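Local structure of amidohydrolase 3 domain-containing protein (Pyrococcus horikoshii, 3IGH) at residues T118-N123 against D158-I163; T152-F157 against E166-E171. The protein is an uncharacterised member of the amidohydrolase family, probably a metal-dependent hydrolase acting on carbon-nitrogen bonds other than peptide bonds. All blocks are in the same frame, centred on the assembly; numbering follows the deposited sequence. Where two conformers were deposited one is given.

Contact 1. Residues T118-N123 against D158-I163; sequences TRKELN and DEDTGI
Arg119 meets the turn 158-163 almost wholly through main-chain oxygens, at both ends of the residue. Its backbone N donates to Thr161 O at 2.8 Å, nearly straight at 169°, although the N lies well above that carbonyl's plane. At the far end of the side chain, Asp160 O sits at the guanidinium edge, accepting from NE at 2.9 Å and more weakly from NH2 at 3.1 Å. CG is anti to the backbone N (chi1 176°) and the chain bends at chi3, which brings NE round to that oxygen. NH2 also makes a weak hydrogen bond, part of a salt bridge, to Asp160 OD2 (3.4 Å), the two side chains crossing at about a right angle. Asp160 O takes a further bond from a water held by Lys120 N. An alanine in place of Arg119 would probably cost Asp160 O its two guanidinium bonds and the carboxylates of Asp160 and Asp143, the latter bound by NH1, this charged partner.

The receiving segment is the tight connection of a beta hairpin between strands 157-158 and 163-165, closed by a G1 bulge in which Gly162 and Ile163 both face Asp158. Gly162 has positive phi (82°), and a CB there would clash with Arg119 CB, which already lies 3.8 Å from Gly162 CA. Asp158 OD2 accepts from Thr161 N at 3.1 Å, an Asx motif bracing the turn. In the other segment, Thr118 and Glu121 form a capping box: Thr118 OG1 accepts from Glu121 N and Thr118 N donates weakly to Glu121 OE2, starting helix 119-122, whose Leu122 packs on helix 88-96.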
loop_
_atom_site.group_PDB
_atom_site.type_symbol
_atom_site.label_atom_id
_atom_site.label_comp_id
_atom_site.label_asym_id
_atom_site.label_seq_id
_atom_site.Cartn_x
_atom_site.Cartn_y
_atom_site.Cartn_z
ATOM N N THR A 118 25.119 -38.926 -5.373
ATOM C CA THR A 118 23.908 -39.754 -5.305
ATOM C C THR A 118 23.134 -39.523 -4.011
ATOM O O THR A 118 23.709 -39.108 -3.000
ATOM C CB THR A 118 24.229 -41.273 -5.366
ATOM O OG1 THR A 118 24.902 -41.661 -4.157
ATOM C CG2 THR A 118 25.076 -41.633 -6.600
ATOM N N ARG A 119 21.834 -39.822 -4.072
ATOM C CA ARG A 119 20.930 -39.875 -2.916
ATOM C C ARG A 119 21.531 -40.626 -1.724
ATOM O O ARG A 119 21.518 -40.123 -0.594
ATOM C CB ARG A 119 19.600 -40.519 -3.347
ATOM C CG ARG A 119 18.579 -40.733 -2.220
ATOM C CD ARG A 119 17.396 -41.596 -2.679
ATOM N NE ARG A 119 17.806 -42.924 -3.143
ATOM C CZ ARG A 119 18.070 -43.967 -2.354
ATOM N NH1 ARG A 119 17.973 -43.874 -1.030
ATOM N NH2 ARG A 119 18.440 -45.116 -2.900
ATOM N N LYS A 120 22.076 -41.817 -1.983
ATOM C CA LYS A 120 22.706 -42.630 -0.931
ATOM C C LYS A 120 23.865 -41.924 -0.235
ATOM O O LYS A 120 23.953 -41.948 0.993
ATOM C CB LYS A 120 23.175 -43.981 -1.484
ATOM C CG LYS A 120 22.068 -45.002 -1.649
ATOM C CD LYS A 120 22.562 -46.245 -2.370
ATOM C CE LYS A 120 21.415 -47.199 -2.661
ATOM N NZ LYS A 120 21.841 -48.314 -3.547
ATOM N N GLU A 121 24.744 -41.295 -1.017
ATOM C CA GLU A 121 25.900 -40.566 -0.470
ATOM C C GLU A 121 25.460 -39.362 0.359
ATOM O O GLU A 121 26.044 -39.056 1.403
ATOM C CB GLU A 121 26.836 -40.118 -1.597
ATOM C CG GLU A 121 27.597 -41.258 -2.274
ATOM C CD GLU A 121 28.026 -40.940 -3.705
ATOM O OE1 GLU A 121 28.601 -41.837 -4.353
ATOM O OE2 GLU A 121 27.789 -39.809 -4.191
ATOM N N LEU A 122 24.398 -38.705 -0.095
ATOM C CA LEU A 122 23.879 -37.521 0.582
ATOM C C LEU A 122 23.070 -37.868 1.837
ATOM O O LEU A 122 22.783 -36.987 2.654
ATOM C CB LEU A 122 23.046 -36.685 -0.390
ATOM C CG LEU A 122 23.780 -36.112 -1.607
ATOM C CD1 LEU A 122 22.784 -35.454 -2.552
ATOM C CD2 LEU A 122 24.866 -35.137 -1.187
ATOM N N ASN A 123 22.716 -39.146 1.990
ATOM C CA ASN A 123 22.072 -39.636 3.220
ATOM C C ASN A 123 22.968 -39.522 4.458
ATOM O O ASN A 123 22.475 -39.541 5.589
ATOM C CB ASN A 123 21.549 -41.068 3.041
ATOM C CG ASN A 123 20.255 -41.129 2.241
ATOM O OD1 ASN A 123 19.497 -40.156 2.175
ATOM N ND2 ASN A 123 19.996 -42.278 1.631
ATOM N N ASP A 158 14.767 -39.893 -11.215
ATOM C CA ASP A 158 15.315 -41.201 -10.900
ATOM C C ASP A 158 15.343 -41.345 -9.391
ATOM O O ASP A 158 16.133 -40.695 -8.705
ATOM C CB ASP A 158 16.714 -41.350 -11.495
ATOM C CG ASP A 158 17.216 -42.791 -11.481
ATOM O OD1 ASP A 158 17.444 -43.338 -12.581
ATOM O OD2 ASP A 158 17.395 -43.369 -10.382
ATOM N N GLU A 159 14.477 -42.214 -8.882
ATOM C CA GLU A 159 14.247 -42.321 -7.445
ATOM C C GLU A 159 15.404 -43.002 -6.709
ATOM O O GLU A 159 15.666 -42.701 -5.543
ATOM C CB GLU A 159 12.895 -43.002 -7.176
ATOM C CG GLU A 159 11.798 -42.508 -8.139
ATOM C CD GLU A 159 10.369 -42.740 -7.666
ATOM O OE1 GLU A 159 9.437 -42.361 -8.422
ATOM O OE2 GLU A 159 10.174 -43.285 -6.554
ATOM N N ASP A 160 16.115 -43.892 -7.402
ATOM C CA ASP A 160 17.239 -44.608 -6.795
ATOM C C ASP A 160 18.486 -43.742 -6.625
ATOM O O ASP A 160 19.115 -43.758 -5.564
ATOM C CB ASP A 160 17.578 -45.881 -7.585
ATOM C CG ASP A 160 18.644 -46.729 -6.896
ATOM O OD1 ASP A 160 19.685 -47.007 -7.528
ATOM O OD2 ASP A 160 18.451 -47.105 -5.717
ATOM N N THR A 161 18.849 -43.004 -7.674
ATOM C CA THR A 161 20.055 -42.160 -7.653
ATOM C C THR A 161 19.780 -40.772 -7.070
ATOM O O THR A 161 20.705 -40.064 -6.671
ATOM C CB THR A 161 20.652 -41.991 -9.058
ATOM O OG1 THR A 161 19.667 -41.419 -9.922
ATOM C CG2 THR A 161 21.104 -43.336 -9.627
ATOM N N GLY A 162 18.505 -40.393 -7.027
ATOM C CA GLY A 162 18.098 -39.097 -6.481
ATOM C C GLY A 162 18.235 -37.948 -7.465
ATOM O O GLY A 162 18.149 -36.785 -7.066
ATOM N N ILE A 163 18.427 -38.278 -8.744
ATOM C CA ILE A 163 18.671 -37.288 -9.801
ATOM C C ILE A 163 17.373 -36.735 -10.372
ATOM O O ILE A 163 16.507 -37.487 -10.832
ATOM C CB ILE A 163 19.563 -37.859 -10.937
ATOM C CG1 ILE A 163 20.983 -38.109 -10.406
ATOM C CG2 ILE A 163 19.591 -36.914 -12.145
ATOM C CD1 ILE A 163 21.825 -39.033 -11.263
HETATM O O HOH W 1 21.547 -43.276 -4.546
#

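Contact 2. Residues T152-F157 against E166-E171. With SO4 (sulfate ion), chain P.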
loop_
_atom_site.group_PDB
_atom_site.type_symbol
_atom_site.label_atom_id
_atom_site.label_comp_id
_atom_site.label_asym_id
_atom_site.label_seq_id
_atom_site.Cartn_x
_atom_site.Cartn_y
_atom_site.Cartn_z
ATOM N N THR A 152 6.256 -36.167 -8.446
ATOM C CA THR A 152 5.488 -37.058 -9.308
ATOM C C THR A 152 6.466 -37.992 -10.028
ATOM O O THR A 152 7.470 -37.523 -10.570
ATOM C CB THR A 152 4.646 -36.248 -10.333
ATOM O OG1 THR A 152 3.829 -35.299 -9.637
ATOM C CG2 THR A 152 3.746 -37.153 -11.175
ATOM N N PRO A 153 6.203 -39.317 -9.988
ATOM C CA PRO A 153 7.010 -40.288 -10.733
ATOM C C PRO A 153 7.069 -39.967 -12.224
ATOM O O PRO A 153 6.028 -39.731 -12.842
ATOM C CB PRO A 153 6.262 -41.608 -10.510
ATOM C CG PRO A 153 5.565 -41.420 -9.212
ATOM C CD PRO A 153 5.140 -39.984 -9.208
ATOM N N SER A 154 8.286 -39.916 -12.767
ATOM C CA SER A 154 8.518 -39.741 -14.208
ATOM C C SER A 154 9.929 -40.187 -14.602
ATOM O O SER A 154 10.745 -40.525 -13.736
ATOM C CB SER A 154 8.259 -38.290 -14.653
ATOM O OG SER A 154 9.372 -37.447 -14.424
ATOM N N LYS A 155 10.210 -40.178 -15.908
ATOM C CA LYS A 155 11.552 -40.487 -16.431
ATOM C C LYS A 155 12.606 -39.435 -16.056
ATOM O O LYS A 155 13.805 -39.726 -16.032
ATOM C CB LYS A 155 11.519 -40.716 -17.949
ATOM C CG LYS A 155 10.629 -39.766 -18.739
ATOM C CD LYS A 155 11.413 -38.662 -19.415
ATOM C CE LYS A 155 10.526 -37.888 -20.381
ATOM N NZ LYS A 155 11.256 -36.762 -21.026
ATOM N N ASP A 156 12.141 -38.227 -15.740
ATOM C CA ASP A 156 12.998 -37.122 -15.322
ATOM C C ASP A 156 13.341 -37.136 -13.823
ATOM O O ASP A 156 14.121 -36.307 -13.344
ATOM C CB ASP A 156 12.340 -35.800 -15.707
ATOM C CG ASP A 156 12.256 -35.604 -17.211
ATOM O OD1 ASP A 156 13.124 -36.139 -17.935
ATOM O OD2 ASP A 156 11.327 -34.897 -17.667
ATOM N N PHE A 157 12.759 -38.082 -13.095
ATOM C CA PHE A 157 13.047 -38.266 -11.681
ATOM C C PHE A 157 13.470 -39.711 -11.430
ATOM O O PHE A 157 12.648 -40.631 -11.430
ATOM C CB PHE A 157 11.836 -37.854 -10.824
ATOM C CG PHE A 157 11.944 -38.225 -9.357
ATOM C CD1 PHE A 157 13.146 -38.091 -8.654
ATOM C CD2 PHE A 157 10.816 -38.667 -8.666
ATOM C CE1 PHE A 157 13.232 -38.431 -7.305
ATOM C CE2 PHE A 157 10.889 -39.001 -7.314
ATOM C CZ PHE A 157 12.101 -38.883 -6.631
ATOM N N GLU A 166 14.957 -31.687 -15.868
ATOM C CA GLU A 166 13.895 -31.234 -16.777
ATOM C C GLU A 166 12.619 -30.787 -16.054
ATOM O O GLU A 166 12.677 -29.879 -15.217
ATOM C CB GLU A 166 13.637 -32.275 -17.879
ATOM C CG GLU A 166 14.861 -32.508 -18.788
ATOM C CD GLU A 166 14.662 -33.628 -19.809
ATOM O OE1 GLU A 166 13.590 -33.684 -20.453
ATOM O OE2 GLU A 166 15.593 -34.446 -19.980
ATOM N N LYS A 167 11.484 -31.427 -16.337
ATOM C CA LYS A 167 10.223 -30.984 -15.745
ATOM C C LYS A 167 10.051 -31.409 -14.287
ATOM O O LYS A 167 9.279 -30.788 -13.558
ATOM C CB LYS A 167 9.009 -31.369 -16.598
ATOM C CG LYS A 167 8.671 -32.844 -16.639
ATOM C CD LYS A 167 7.400 -33.064 -17.457
ATOM C CE LYS A 167 7.171 -34.534 -17.771
ATOM N NZ LYS A 167 6.871 -35.339 -16.552
ATOM N N SER A 168 10.777 -32.448 -13.865
ATOM C CA SER A 168 10.811 -32.834 -12.452
ATOM C C SER A 168 11.555 -31.801 -11.604
ATOM O O SER A 168 11.228 -31.607 -10.430
ATOM C CB SER A 168 11.433 -34.215 -12.269
ATOM O OG SER A 168 10.628 -35.205 -12.880
ATOM N N LEU A 169 12.560 -31.154 -12.198
ATOM C CA LEU A 169 13.283 -30.072 -11.531
ATOM C C LEU A 169 12.413 -28.830 -11.436
ATOM O O LEU A 169 12.447 -28.112 -10.426
ATOM C CB LEU A 169 14.601 -29.748 -12.245
ATOM C CG LEU A 169 15.450 -28.700 -11.508
ATOM C CD1 LEU A 169 15.880 -29.205 -10.134
ATOM C CD2 LEU A 169 16.643 -28.298 -12.326
ATOM N N GLU A 170 11.646 -28.585 -12.498
ATOM C CA GLU A 170 10.646 -27.524 -12.530
ATOM C C GLU A 170 9.624 -27.746 -11.408
ATOM O O GLU A 170 9.225 -26.802 -10.725
ATOM C CB GLU A 170 9.964 -27.513 -13.903
ATOM C CG GLU A 170 8.898 -26.439 -14.119
ATOM C CD GLU A 170 8.122 -26.638 -15.418
ATOM O OE1 GLU A 170 8.669 -27.248 -16.365
ATOM O OE2 GLU A 170 6.961 -26.182 -15.490
ATOM N N GLU A 171 9.216 -29.002 -11.222
ATOM C CA GLU A 171 8.285 -29.357 -10.149
ATOM C C GLU A 171 8.939 -29.149 -8.785
ATOM O O GLU A 171 8.342 -28.546 -7.899
ATOM C CB GLU A 171 7.784 -30.803 -10.285
ATOM C CG GLU A 171 6.731 -31.193 -9.243
ATOM C CD GLU A 171 6.428 -32.687 -9.207
ATOM O OE1 GLU A 171 7.341 -33.506 -9.452
ATOM O OE2 GLU A 171 5.267 -33.042 -8.914
HETATM S S SO4 P . 6.748 -39.184 -18.038
HETATM O O1 SO4 P . 7.311 -37.858 -17.819
HETATM O O2 SO4 P . 7.608 -40.200 -17.441
HETATM O O3 SO4 P . 5.427 -39.263 -17.418
HETATM O O4 SO4 P . 6.635 -39.417 -19.475
HETATM O O HOH W 2 8.232 -35.231 -11.441
#
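Glu171 reaches across to Thr152 and grips it with both carboxylate oxygens. OE1 accepts from Thr152 N at 3.0 Å through its syn lone pair, while OE2 takes the hydroxyl OG1 of Thr152 at 2.8 Å, also on the syn side. Extended beyond CG, the Glu171 chain carries its carboxylate out to Thr152, the two side chains crossing at about a right angle. A weak bond from Ser154 OG to Ser168 OG, 3.0 Å, comes next. Ser168 OG also donates to a water that in turn donates to Thr152 O and Glu171 OE1. Asp156 CB lies 3.4 Å from Ser168 OG, with its OD2 against Lys167 CG.

Ser154 OG is positioned by an ST turn, accepting from Asp156 N, within a type I turn from Ser154 to Phe157. Further out, Asp156 OD1 and Glu166 OE1 lie 3.5 Å apart; Lys155 NZ, in long salt bridges to both, and Lys165, paired with Asp156 OD1, would probably ease the repulsion. A sulfate, probably from the crystallisation liquor, bridges the segments: Lys167 NZ donates to its O1 at 2.9 Å and Lys155 N to its O2 at 3.0 Å.

The arrangement fastens the loop that follows helix 143-149 to the first turns of helix 166-180. Asp156 is joined by backbone bonding to Lys165 at the end of strand 163-165, while Leu169 packs on Phe130 and Tyr132 of strand 129-133.

Overall arrangement
Contacts 1 and 2 have their centres 14 Å apart and interleave along the chain: 152-157 runs directly into 158-163, and 166-171 follows soon after. Strands 157-158 and 163-165, antiparallel neighbours, join them; contact 1 holds the hairpin's turn and contact 2 its other end. They touch lightly, Glu159 OE1 lying 3.9 Å from Pro153 CB and Ile163 O 4.0 Å from Phe157 CD1. The centres of contacts 1 and 2 lie 33 and 27 Å from that of the chain, on the same side of it. The bound group here is a sulfate at contact 2, which gives no evidence for an active site at either contact.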